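Local structure of glucose-resistance amylase regulator (Weissella paramesenteroides ATCC 33313, 4RK6) at residues A[149-152]-A[153-157]. The protein binds glucose between the two lobes of a periplasmic-binding-protein-like fold and probably regulates transcription as a DNA-binding repressor of the LacI family. Sequence-based numbering, arbitrary orientation.
Sequences FIKS and MTDHN
At the C-terminal end of helix 144-155, S152 is joined to H156 by two bonds. The helix connects strands 129-132 and 163-166 in a beta-alpha-beta unit of the periplasmic-binding-protein-like fold. It ends in a Schellman motif, made by the bonds from L158 N to M153 O and from N157 N to T154 O. N157, with positive phi, is the C-prime residue.

The helical bonds from M153 N to F149 O and from T154 N to I150 O lead into this end. S152 O then takes two donors of one residue. H156 N reaches it at 3.1 Å, and H156 ND1 at 2.7 Å. The ring bond is nearly straight at the hydrogen (162°). S152 O lies in the imidazole plane, but ND1 stands above the carbonyl plane, and the two donors come from opposite faces of that plane. Through its other nitrogen, NE2, H156 bonds to D119 OD1 of helix 110-123. S152 OG bonds to N115 OD1 of the same helix.

On the buried side, M153 CG lies over one face of the F149 ring, 3.5 Å from CE1, as a CH-pi contact. Bends at chi2 and chi3 of M153 (both -78°) turn SE obliquely beside the ring, 4.8 Å from its centroid, in a Met-aromatic contact. Both side chains pack on I129 and I163.

On the exposed side, D155 OD2 offers its syn lone pair, on the side of OD1, to K151 NZ in a 3.0 Å salt bridge. T154 OG1 lies 2.9 Å from I150 O and 3.1 Å from K151 O; its single proton may go to either carbonyl.

The bonds at ND1 and NE2 fix the rotation of the imidazole. Both nitrogens face acceptors, so H156 is probably protonated and positively charged, stabilised by the D119 carboxylate.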
loop_
_atom_site.group_PDB
_atom_site.type_symbol
_atom_site.label_atom_id
_atom_site.label_comp_id
_atom_site.label_asym_id
_atom_site.label_seq_id
_atom_site.Cartn_x
_atom_site.Cartn_y
_atom_site.Cartn_z
ATOM N N PHE A 149 8.419 -17.215 -18.651
ATOM C CA PHE A 149 9.685 -16.570 -19.007
ATOM C C PHE A 149 10.541 -17.528 -19.790
ATOM O O PHE A 149 11.046 -17.194 -20.847
ATOM C CB PHE A 149 10.398 -16.108 -17.737
ATOM C CG PHE A 149 11.769 -15.524 -17.969
ATOM C CD1 PHE A 149 11.947 -14.430 -18.808
ATOM C CD2 PHE A 149 12.877 -16.058 -17.336
ATOM C CE1 PHE A 149 13.208 -13.883 -19.021
ATOM C CE2 PHE A 149 14.137 -15.499 -17.517
ATOM C CZ PHE A 149 14.311 -14.428 -18.387
ATOM N N ILE A 150 10.686 -18.738 -19.266
ATOM C CA ILE A 150 11.489 -19.737 -19.941
ATOM C C ILE A 150 10.926 -20.075 -21.333
ATOM O O ILE A 150 11.679 -20.109 -22.321
ATOM C CB ILE A 150 11.721 -20.974 -19.051
ATOM C CG1 ILE A 150 12.625 -20.566 -17.885
ATOM C CG2 ILE A 150 12.419 -22.073 -19.865
ATOM C CD1 ILE A 150 12.560 -21.479 -16.694
ATOM N N LYS A 151 9.619 -20.264 -21.420
ATOM C CA LYS A 151 8.948 -20.562 -22.698
ATOM C C LYS A 151 9.174 -19.436 -23.698
ATOM O O LYS A 151 9.546 -19.670 -24.844
ATOM C CB LYS A 151 7.455 -20.765 -22.478
ATOM C CG LYS A 151 6.659 -21.054 -23.760
ATOM C CD LYS A 151 5.169 -21.220 -23.490
ATOM C CE LYS A 151 4.422 -21.809 -24.686
ATOM N NZ LYS A 151 4.812 -21.223 -26.001
ATOM N N SER A 152 8.985 -18.196 -23.253
ATOM C CA SER A 152 9.141 -17.057 -24.147
ATOM C C SER A 152 10.590 -16.915 -24.645
ATOM O O SER A 152 10.831 -16.659 -25.826
ATOM C CB SER A 152 8.668 -15.759 -23.471
ATOM O OG SER A 152 8.806 -14.672 -24.371
HETATM N N MSE A 153 11.550 -17.081 -23.749
HETATM C CA MSE A 153 12.949 -16.940 -24.101
HETATM C C MSE A 153 13.305 -18.012 -25.106
HETATM O O MSE A 153 13.957 -17.731 -26.109
HETATM C CB MSE A 153 13.857 -17.036 -22.880
HETATM C CG MSE A 153 13.707 -15.853 -21.911
HETATM SE SE MSE A 153 14.646 -14.283 -22.594
HETATM C CE MSE A 153 16.489 -14.781 -22.115
ATOM N N THR A 154 12.877 -19.244 -24.843
ATOM C CA THR A 154 13.181 -20.334 -25.775
ATOM C C THR A 154 12.394 -20.212 -27.094
ATOM O O THR A 154 12.950 -20.529 -28.144
ATOM C CB THR A 154 13.015 -21.717 -25.111
ATOM O OG1 THR A 154 11.685 -21.884 -24.637
ATOM C CG2 THR A 154 13.951 -21.873 -23.943
ATOM N N ASP A 155 11.148 -19.707 -27.062
ATOM C CA ASP A 155 10.379 -19.390 -28.299
ATOM C C ASP A 155 11.122 -18.387 -29.199
ATOM O O ASP A 155 10.954 -18.387 -30.416
ATOM C CB ASP A 155 9.009 -18.777 -27.983
ATOM C CG ASP A 155 7.974 -19.785 -27.473
ATOM O OD1 ASP A 155 8.137 -21.009 -27.593
ATOM O OD2 ASP A 155 6.946 -19.323 -26.946
ATOM N N HIS A 156 11.920 -17.515 -28.583
ATOM C CA HIS A 156 12.732 -16.505 -29.279
ATOM C C HIS A 156 14.140 -17.013 -29.639
ATOM O O HIS A 156 15.034 -16.226 -29.989
ATOM C CB HIS A 156 12.843 -15.234 -28.401
ATOM C CG HIS A 156 11.617 -14.373 -28.410
ATOM N ND1 HIS A 156 10.526 -14.607 -27.597
ATOM C CD2 HIS A 156 11.321 -13.261 -29.127
ATOM C CE1 HIS A 156 9.609 -13.679 -27.817
ATOM N NE2 HIS A 156 10.064 -12.855 -28.746
ATOM N N ASN A 157 14.329 -18.328 -29.552
ATOM C CA ASN A 157 15.586 -18.986 -29.903
ATOM C C ASN A 157 16.768 -18.595 -29.038
ATOM O O ASN A 157 17.908 -18.628 -29.476
ATOM C CB ASN A 157 15.902 -18.793 -31.392
ATOM C CG ASN A 157 14.773 -19.276 -32.275
ATOM O OD1 ASN A 157 14.201 -20.348 -32.039
ATOM N ND2 ASN A 157 14.424 -18.481 -33.278
#